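Local coordinates for hemolysin activator protein CdiB (Acinetobacter baumannii ACICU, PDB 6WIL) that probably exports its partner toxin across the outer membrane, acting as the two-partner-secretion transporter of a contact-dependent growth inhibition system, at residues H309-Q314 against E341-L346; R413-S418 against A445-V450; K45-E50 against Q88-K93. All coordinates share one frame; numbering follows the deposited sequence.

Contact 1 (H309-Q314 against E341-L346); sequences HGNSQQ and ESQSFL
F345 lays its CB over one face of the H309 imidazole, a CH-pi contact 3.5 Å from the ring centroid and displaced toward the rim at NE2. The two rings lie nearly parallel, 18° apart, but are slid so far that they barely overlap. The edge of the phenyl ring, at CD1, meets the H309 carbonyl O and CA of G310. A hydrogen bond between H309 NE2 and D348 N holds the imidazole. On the same sheet face, Q343 NE2 donates to N311 OD1 at 3.0 Å, on a lone pair in the carbonyl plane, with the two amides turned 77° to each other. N311 ND2 donates to Q313 OE1, also at 3.0 Å, so the amide of N311 is fixed from both ends. N311 CG sits between its backbone N and carbonyl carbon (chi1 50°). Beneath run antiparallel backbone bonds, Q343 N to N311 O and Q313 N to E341 O among them; G310 pairs with S344 at a non-hydrogen-bonded site, CA to CA 4.2 Å. The segments belong to the hairpin of strands 308-326 and 329-346 in the transmembrane barrel. Strand 282-295 continues the sheet beyond 309-314, and strand 349-371 beyond 341-346.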
loop_
_atom_site.group_PDB
_atom_site.type_symbol
_atom_site.label_atom_id
_atom_site.label_comp_id
_atom_site.label_asym_id
_atom_site.label_seq_id
_atom_site.Cartn_x
_atom_site.Cartn_y
_atom_site.Cartn_z
ATOM N N HIS A 309 18.737 -28.154 -12.787
ATOM C CA HIS A 309 19.091 -26.935 -12.078
ATOM C C HIS A 309 19.035 -25.756 -13.036
ATOM O O HIS A 309 19.225 -25.911 -14.245
ATOM C CB HIS A 309 20.485 -27.036 -11.438
ATOM C CG HIS A 309 21.587 -27.313 -12.415
ATOM N ND1 HIS A 309 22.586 -26.404 -12.687
ATOM C CD2 HIS A 309 21.851 -28.401 -13.177
ATOM C CE1 HIS A 309 23.419 -26.919 -13.574
ATOM N NE2 HIS A 309 22.995 -28.129 -13.890
ATOM N N GLY A 310 18.771 -24.574 -12.487
ATOM C CA GLY A 310 18.693 -23.377 -13.304
ATOM C C GLY A 310 18.642 -22.133 -12.446
ATOM O O GLY A 310 18.430 -22.191 -11.232
ATOM N N ASN A 311 18.838 -20.996 -13.106
ATOM C CA ASN A 311 18.879 -19.702 -12.448
ATOM C C ASN A 311 17.867 -18.759 -13.088
ATOM O O ASN A 311 17.429 -18.960 -14.224
ATOM C CB ASN A 311 20.288 -19.098 -12.518
ATOM C CG ASN A 311 20.856 -19.110 -13.923
ATOM O OD1 ASN A 311 21.538 -20.056 -14.317
ATOM N ND2 ASN A 311 20.571 -18.061 -14.688
ATOM N N SER A 312 17.499 -17.722 -12.339
ATOM C CA SER A 312 16.536 -16.737 -12.812
ATOM C C SER A 312 16.839 -15.400 -12.154
ATOM O O SER A 312 17.072 -15.341 -10.943
ATOM C CB SER A 312 15.102 -17.175 -12.501
ATOM O OG SER A 312 14.180 -16.595 -13.405
ATOM N N GLN A 313 16.847 -14.336 -12.953
ATOM C CA GLN A 313 17.097 -12.988 -12.465
ATOM C C GLN A 313 15.946 -12.085 -12.881
ATOM O O GLN A 313 15.353 -12.266 -13.948
ATOM C CB GLN A 313 18.425 -12.416 -12.998
ATOM C CG GLN A 313 19.658 -13.250 -12.679
ATOM C CD GLN A 313 19.806 -14.457 -13.590
ATOM O OE1 GLN A 313 19.636 -15.596 -13.158
ATOM N NE2 GLN A 313 20.127 -14.212 -14.856
ATOM N N GLN A 314 15.636 -11.106 -12.035
ATOM C CA GLN A 314 14.569 -10.156 -12.323
ATOM C C GLN A 314 14.941 -8.794 -11.759
ATOM O O GLN A 314 15.282 -8.682 -10.580
ATOM C CB GLN A 314 13.234 -10.627 -11.737
ATOM C CG GLN A 314 12.029 -9.828 -12.206
ATOM C CD GLN A 314 10.718 -10.515 -11.869
ATOM O OE1 GLN A 314 10.708 -11.622 -11.327
ATOM N NE2 GLN A 314 9.604 -9.861 -12.184
ATOM N N GLU A 341 15.053 -12.923 -16.913
ATOM C CA GLU A 341 15.904 -13.829 -17.663
ATOM C C GLU A 341 15.982 -15.148 -16.916
ATOM O O GLU A 341 16.149 -15.169 -15.694
ATOM C CB GLU A 341 17.300 -13.241 -17.873
ATOM C CG GLU A 341 18.160 -14.032 -18.832
ATOM C CD GLU A 341 19.187 -13.163 -19.531
ATOM O OE1 GLU A 341 18.968 -11.934 -19.613
ATOM O OE2 GLU A 341 20.210 -13.710 -19.996
ATOM N N SER A 342 15.846 -16.247 -17.653
ATOM C CA SER A 342 15.766 -17.567 -17.048
ATOM C C SER A 342 16.412 -18.587 -17.971
ATOM O O SER A 342 16.218 -18.542 -19.189
ATOM C CB SER A 342 14.311 -17.960 -16.768
ATOM O OG SER A 342 14.213 -19.323 -16.397
ATOM N N GLN A 343 17.175 -19.506 -17.384
ATOM C CA GLN A 343 17.771 -20.604 -18.130
ATOM C C GLN A 343 17.753 -21.862 -17.273
ATOM O O GLN A 343 17.842 -21.794 -16.044
ATOM C CB GLN A 343 19.200 -20.276 -18.575
ATOM C CG GLN A 343 20.143 -19.917 -17.453
ATOM C CD GLN A 343 21.468 -19.402 -17.973
ATOM O OE1 GLN A 343 21.627 -19.174 -19.173
ATOM N NE2 GLN A 343 22.428 -19.215 -17.073
ATOM N N SER A 344 17.623 -23.010 -17.934
ATOM C CA SER A 344 17.525 -24.300 -17.267
ATOM C C SER A 344 18.632 -25.233 -17.749
ATOM O O SER A 344 19.161 -25.087 -18.855
ATOM C CB SER A 344 16.156 -24.947 -17.513
ATOM O OG SER A 344 15.105 -24.062 -17.167
ATOM N N PHE A 345 18.973 -26.207 -16.907
ATOM C CA PHE A 345 20.051 -27.141 -17.204
ATOM C C PHE A 345 19.632 -28.556 -16.836
ATOM O O PHE A 345 18.761 -28.775 -15.991
ATOM C CB PHE A 345 21.344 -26.795 -16.449
ATOM C CG PHE A 345 21.933 -25.464 -16.816
ATOM C CD1 PHE A 345 21.464 -24.298 -16.232
ATOM C CD2 PHE A 345 22.971 -25.383 -17.728
ATOM C CE1 PHE A 345 22.010 -23.073 -16.565
ATOM C CE2 PHE A 345 23.524 -24.162 -18.062
ATOM C CZ PHE A 345 23.042 -23.004 -17.480
ATOM N N LEU A 346 20.281 -29.521 -17.483
ATOM C CA LEU A 346 20.192 -30.927 -17.104
ATOM C C LEU A 346 21.613 -31.468 -17.028
ATOM O O LEU A 346 22.287 -31.591 -18.056
ATOM C CB LEU A 346 19.343 -31.724 -18.093
ATOM C CG LEU A 346 19.154 -33.202 -17.748
ATOM C CD1 LEU A 346 18.820 -33.376 -16.274
ATOM C CD2 LEU A 346 18.060 -33.813 -18.614
#

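Contact 2 (R413-S418 against A445-V450); sequences RAPLWS and APKILV
L416 and L449 meet through their CD1 methyls, 3.8 Å apart, the two side chains crossing at about a right angle. L416 is on strand 414-429 of the 16-stranded outer-membrane beta barrel of this Omp85-type transporter; L449 is in the loop that follows strand 432-444 and folds back over the start of strand 414-429. The same L416 CD1 touches A445 CB, also at 3.8 Å, so one methyl serves both loop residues. L416 CG lies anti to its backbone N (chi1 -170°), whereas L449 CG lies anti to its carbonyl carbon (chi1 -65°). Another apolar group forms round P446. Its CG lies 4.3 Å from P415 CG, and its CD is 3.4 Å from P415 O. The same CD comes near the plane of the W417 indole, at the CD1 edge, 4.4 Å away. That indole also packs edge-to-face with Y382 of strand 374-386, and a bound C8E detergent touches it, consistent with a lipid-facing position. K447 adds its aliphatic CG beside P415 CD. The loop is held further by A445 N to N476 OD1 and L449 N to D475 OD2; D475 is in a loop, and N476 starts strand 476-487. Between the two backbones a water donates to P415 O at 2.8 Å; its 2.5 Å distance to K447 N is implausibly short, and the exact length doubtful.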
loop_
_atom_site.group_PDB
_atom_site.type_symbol
_atom_site.label_atom_id
_atom_site.label_comp_id
_atom_site.label_asym_id
_atom_site.label_seq_id
_atom_site.Cartn_x
_atom_site.Cartn_y
_atom_site.Cartn_z
ATOM N N ARG A 413 3.185 -8.528 -27.094
ATOM C CA ARG A 413 1.969 -7.812 -26.708
ATOM C C ARG A 413 1.015 -8.725 -25.938
ATOM O O ARG A 413 -0.111 -8.998 -26.357
ATOM C CB ARG A 413 1.277 -7.205 -27.932
ATOM C CG ARG A 413 2.089 -6.136 -28.637
ATOM C CD ARG A 413 1.362 -5.610 -29.864
ATOM N NE ARG A 413 0.115 -4.928 -29.527
ATOM C CZ ARG A 413 0.006 -3.613 -29.356
ATOM N NH1 ARG A 413 -1.170 -3.075 -29.055
ATOM N NH2 ARG A 413 1.071 -2.837 -29.489
ATOM N N ALA A 414 1.497 -9.201 -24.788
ATOM C CA ALA A 414 0.712 -10.066 -23.918
ATOM C C ALA A 414 0.124 -9.232 -22.786
ATOM O O ALA A 414 0.842 -8.902 -21.829
ATOM C CB ALA A 414 1.575 -11.203 -23.362
ATOM N N PRO A 415 -1.161 -8.861 -22.844
ATOM C CA PRO A 415 -1.734 -8.014 -21.789
ATOM C C PRO A 415 -2.280 -8.817 -20.621
ATOM O O PRO A 415 -3.025 -9.784 -20.812
ATOM C CB PRO A 415 -2.850 -7.266 -22.524
ATOM C CG PRO A 415 -3.318 -8.255 -23.550
ATOM C CD PRO A 415 -2.120 -9.101 -23.937
ATOM N N LEU A 416 -1.917 -8.427 -19.404
ATOM C CA LEU A 416 -2.388 -9.088 -18.197
ATOM C C LEU A 416 -3.013 -8.058 -17.271
ATOM O O LEU A 416 -2.421 -7.005 -17.013
ATOM C CB LEU A 416 -1.249 -9.816 -17.480
ATOM C CG LEU A 416 -1.717 -10.733 -16.348
ATOM C CD1 LEU A 416 -2.545 -11.870 -16.918
ATOM C CD2 LEU A 416 -0.549 -11.265 -15.534
ATOM N N TRP A 417 -4.211 -8.362 -16.784
ATOM C CA TRP A 417 -4.898 -7.534 -15.805
ATOM C C TRP A 417 -4.762 -8.174 -14.433
ATOM O O TRP A 417 -5.056 -9.360 -14.264
ATOM C CB TRP A 417 -6.374 -7.365 -16.167
ATOM C CG TRP A 417 -6.595 -6.453 -17.322
ATOM C CD1 TRP A 417 -6.606 -6.789 -18.642
ATOM C CD2 TRP A 417 -6.832 -5.042 -17.263
ATOM N NE1 TRP A 417 -6.837 -5.674 -19.411
ATOM C CE2 TRP A 417 -6.982 -4.589 -18.587
ATOM C CE3 TRP A 417 -6.935 -4.119 -16.217
ATOM C CZ2 TRP A 417 -7.224 -3.253 -18.896
ATOM C CZ3 TRP A 417 -7.179 -2.793 -16.525
ATOM C CH2 TRP A 417 -7.320 -2.372 -17.853
ATOM N N SER A 418 -4.310 -7.390 -13.461
ATOM C CA SER A 418 -4.151 -7.860 -12.096
ATOM C C SER A 418 -4.874 -6.914 -11.152
ATOM O O SER A 418 -4.944 -5.705 -11.389
ATOM C CB SER A 418 -2.674 -7.965 -11.703
ATOM O OG SER A 418 -2.045 -9.024 -12.401
ATOM N N ALA A 445 -6.729 -12.642 -18.122
ATOM C CA ALA A 445 -5.887 -12.638 -19.314
ATOM C C ALA A 445 -6.751 -12.730 -20.564
ATOM O O ALA A 445 -7.414 -13.761 -20.776
ATOM C CB ALA A 445 -4.891 -13.796 -19.277
ATOM N N PRO A 446 -6.787 -11.700 -21.414
ATOM C CA PRO A 446 -7.544 -11.826 -22.669
ATOM C C PRO A 446 -6.976 -12.868 -23.618
ATOM O O PRO A 446 -7.746 -13.505 -24.347
ATOM C CB PRO A 446 -7.464 -10.416 -23.273
ATOM C CG PRO A 446 -7.177 -9.520 -22.117
ATOM C CD PRO A 446 -6.322 -10.322 -21.183
ATOM N N LYS A 447 -5.663 -13.065 -23.636
ATOM C CA LYS A 447 -5.026 -13.986 -24.564
ATOM C C LYS A 447 -4.406 -15.157 -23.813
ATOM O O LYS A 447 -4.411 -15.217 -22.580
ATOM C CB LYS A 447 -3.961 -13.265 -25.400
ATOM C CG LYS A 447 -4.474 -12.008 -26.081
ATOM C CD LYS A 447 -5.790 -12.280 -26.796
ATOM C CE LYS A 447 -6.335 -11.036 -27.468
ATOM N NZ LYS A 447 -7.532 -10.451 -26.796
ATOM N N ILE A 448 -3.873 -16.101 -24.590
ATOM C CA ILE A 448 -3.212 -17.264 -24.016
ATOM C C ILE A 448 -1.951 -16.826 -23.288
ATOM O O ILE A 448 -1.198 -15.969 -23.768
ATOM C CB ILE A 448 -2.888 -18.292 -25.116
ATOM C CG1 ILE A 448 -4.174 -18.764 -25.801
ATOM C CG2 ILE A 448 -2.103 -19.467 -24.550
ATOM C CD1 ILE A 448 -5.245 -19.210 -24.842
ATOM N N LEU A 449 -1.722 -17.406 -22.115
ATOM C CA LEU A 449 -0.529 -17.148 -21.325
ATOM C C LEU A 449 0.397 -18.356 -21.359
ATOM O O LEU A 449 -0.048 -19.498 -21.511
ATOM C CB LEU A 449 -0.886 -16.827 -19.872
ATOM C CG LEU A 449 -1.675 -15.550 -19.600
ATOM C CD1 LEU A 449 -1.976 -15.447 -18.116
ATOM C CD2 LEU A 449 -0.899 -14.336 -20.080
ATOM N N VAL A 450 1.690 -18.089 -21.209
ATOM C CA VAL A 450 2.688 -19.138 -21.015
ATOM C C VAL A 450 2.468 -19.705 -19.615
ATOM O O VAL A 450 1.760 -19.080 -18.811
ATOM C CB VAL A 450 4.115 -18.599 -21.213
ATOM C CG1 VAL A 450 4.186 -17.732 -22.464
ATOM C CG2 VAL A 450 4.580 -17.832 -19.984
HETATM O O HOH W 1 -3.904 -12.037 -22.264
#

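Contact 3 (K45-E50 against Q88-K93); sequences KHLVVE and QNILGK
Q88 reaches across to the backbone of H46, L47 and V48, and its side chain carries the polar half of this contact. CB points toward segment 45-50, and beyond CG the chain is extended (chi2 174°), which carries CD out to the opposite backbone. CD comes within 3.7 Å of V48 N. At the tip the amide splits its work. OE1 accepts two backbone N-H groups: L47 N at 2.7 Å, in the carbonyl plane, and V48 N at 3.2 Å, above that plane by 44° yet with a nearly straight N-H...O angle of 171°. NE2 turns back to V48 O in a weak bond, and also lies beside H46 CB, 3.7 Å away. Two bonds accepted at OE1 and a weak one given by NE2 are consistent with the modelled orientation of O and N. Beside the amide is an apolar patch. I90 CD1 packs on V48 CG2 at 3.5 Å and touches L47 CD1, while V48 CG1 rests against the aliphatic CD of K93. K93 then bends at its last torsion to bring NZ to Q88 O, 2.7 Å away, with a weaker bond to N89 O; the K93 side chain thus links the last residue of 88-93 back to its first two, and the segment closes in a type II turn from I90 to K93. Both segments are loops: 45-50 runs between helix 8-27 and strand 55-56, whereas the loop holding residues 88-93 joins helix 77-85 to strand 94-95 in the first POTRA domain. Helix 97-113 backs the pair, with I103 touching both L47 and I90, and S99 OG bonded to V49 N; I60 of strand 59-62 also meets I90.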
loop_
_atom_site.group_PDB
_atom_site.type_symbol
_atom_site.label_atom_id
_atom_site.label_comp_id
_atom_site.label_asym_id
_atom_site.label_seq_id
_atom_site.Cartn_x
_atom_site.Cartn_y
_atom_site.Cartn_z
ATOM N N LYS A 45 -27.292 23.171 4.837
ATOM C CA LYS A 45 -28.493 23.045 4.015
ATOM C C LYS A 45 -29.066 24.412 3.673
ATOM O O LYS A 45 -29.355 24.706 2.507
ATOM C CB LYS A 45 -29.538 22.191 4.739
ATOM C CG LYS A 45 -29.720 20.793 4.162
ATOM C CD LYS A 45 -30.788 20.010 4.917
ATOM C CE LYS A 45 -32.184 20.586 4.698
ATOM N NZ LYS A 45 -32.659 20.431 3.293
ATOM N N HIS A 46 -29.229 25.265 4.681
ATOM C CA HIS A 46 -29.721 26.623 4.489
ATOM C C HIS A 46 -28.736 27.592 5.124
ATOM O O HIS A 46 -28.501 27.539 6.336
ATOM C CB HIS A 46 -31.115 26.800 5.095
ATOM C CG HIS A 46 -31.958 25.564 5.048
ATOM N ND1 HIS A 46 -32.140 24.750 6.144
ATOM C CD2 HIS A 46 -32.661 25.000 4.038
ATOM C CE1 HIS A 46 -32.925 23.739 5.814
ATOM N NE2 HIS A 46 -33.252 23.866 4.541
ATOM N N LEU A 47 -28.159 28.468 4.305
ATOM C CA LEU A 47 -27.304 29.544 4.789
ATOM C C LEU A 47 -28.050 30.857 4.965
ATOM O O LEU A 47 -27.733 31.619 5.883
ATOM C CB LEU A 47 -26.132 29.760 3.824
ATOM C CG LEU A 47 -25.365 28.497 3.417
ATOM C CD1 LEU A 47 -24.411 28.791 2.269
ATOM C CD2 LEU A 47 -24.619 27.916 4.607
ATOM N N VAL A 48 -29.039 31.126 4.116
ATOM C CA VAL A 48 -29.801 32.368 4.160
ATOM C C VAL A 48 -31.050 32.155 5.004
ATOM O O VAL A 48 -31.798 31.193 4.796
ATOM C CB VAL A 48 -30.170 32.832 2.741
ATOM C CG1 VAL A 48 -30.966 34.130 2.786
ATOM C CG2 VAL A 48 -28.919 32.995 1.898
ATOM N N VAL A 49 -31.275 33.055 5.961
ATOM C CA VAL A 49 -32.467 33.047 6.798
ATOM C C VAL A 49 -33.132 34.417 6.700
ATOM O O VAL A 49 -32.565 35.369 6.162
ATOM C CB VAL A 49 -32.148 32.692 8.267
ATOM C CG1 VAL A 49 -31.619 31.269 8.372
ATOM C CG2 VAL A 49 -31.141 33.674 8.843
ATOM N N GLU A 50 -34.356 34.505 7.224
ATOM C CA GLU A 50 -35.109 35.757 7.223
ATOM C C GLU A 50 -34.693 36.600 8.425
ATOM O O GLU A 50 -34.761 36.134 9.568
ATOM C CB GLU A 50 -36.609 35.472 7.249
ATOM N N GLN A 88 -29.262 27.156 -2.587
ATOM C CA GLN A 88 -30.125 28.218 -2.090
ATOM C C GLN A 88 -29.992 29.506 -2.888
ATOM O O GLN A 88 -30.722 30.462 -2.610
ATOM C CB GLN A 88 -29.843 28.488 -0.611
ATOM C CG GLN A 88 -31.080 28.858 0.187
ATOM C CD GLN A 88 -30.790 28.971 1.664
ATOM O OE1 GLN A 88 -29.664 28.740 2.102
ATOM N NE2 GLN A 88 -31.803 29.327 2.444
ATOM N N ASN A 89 -29.082 29.549 -3.865
ATOM C CA ASN A 89 -28.961 30.670 -4.801
ATOM C C ASN A 89 -28.769 31.997 -4.068
ATOM O O ASN A 89 -29.587 32.913 -4.177
ATOM C CB ASN A 89 -30.168 30.729 -5.739
ATOM C CG ASN A 89 -30.387 29.428 -6.487
ATOM O OD1 ASN A 89 -29.450 28.661 -6.708
ATOM N ND2 ASN A 89 -31.634 29.168 -6.871
ATOM N N ILE A 90 -27.664 32.089 -3.323
ATOM C CA ILE A 90 -27.336 33.237 -2.482
ATOM C C ILE A 90 -27.512 34.533 -3.260
ATOM O O ILE A 90 -28.046 35.517 -2.738
ATOM C CB ILE A 90 -25.899 33.134 -1.941
ATOM C CG1 ILE A 90 -25.641 31.755 -1.336
ATOM C CG2 ILE A 90 -25.642 34.227 -0.922
ATOM C CD1 ILE A 90 -26.389 31.499 -0.056
ATOM N N LEU A 91 -27.064 34.533 -4.514
ATOM C CA LEU A 91 -27.139 35.716 -5.361
ATOM C C LEU A 91 -28.571 36.224 -5.468
ATOM O O LEU A 91 -29.484 35.479 -5.831
ATOM C CB LEU A 91 -26.589 35.375 -6.746
ATOM C CG LEU A 91 -25.978 36.502 -7.572
ATOM C CD1 LEU A 91 -25.162 37.416 -6.677
ATOM C CD2 LEU A 91 -25.104 35.912 -8.665
ATOM N N GLY A 92 -28.766 37.496 -5.131
ATOM C CA GLY A 92 -30.068 38.122 -5.222
ATOM C C GLY A 92 -30.931 38.013 -3.986
ATOM O O GLY A 92 -32.024 38.592 -3.966
ATOM N N LYS A 93 -30.491 37.294 -2.958
ATOM C CA LYS A 93 -31.278 37.205 -1.739
ATOM C C LYS A 93 -30.916 38.339 -0.782
ATOM O O LYS A 93 -29.933 39.059 -0.970
ATOM C CB LYS A 93 -31.088 35.848 -1.064
ATOM C CG LYS A 93 -31.801 34.723 -1.787
ATOM C CD LYS A 93 -32.205 33.616 -0.835
ATOM C CE LYS A 93 -33.107 32.622 -1.536
ATOM N NZ LYS A 93 -32.620 32.379 -2.923
#

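Along the chain the contacts follow in series: contact 3 closes before contact 1 opens, and contact 1 before contact 2. Contacts 1 and 2 both reach the 16-stranded barrel, with centres about 23 Å apart and nearest atoms about 10 Å apart; strands 349-371 and 374-386 lie between the hairpin of contact 1 and strand 414-429 of contact 2. Contact 3 lies in the POTRA region, its centre about 72 Å from that of contact 1 and about 56 Å from that of contact 2, on the opposite side of the chain's centre from contact 1. The three therefore sample the barrel and the POTRA region, which in this family faces the periplasm and probably receives the substrate.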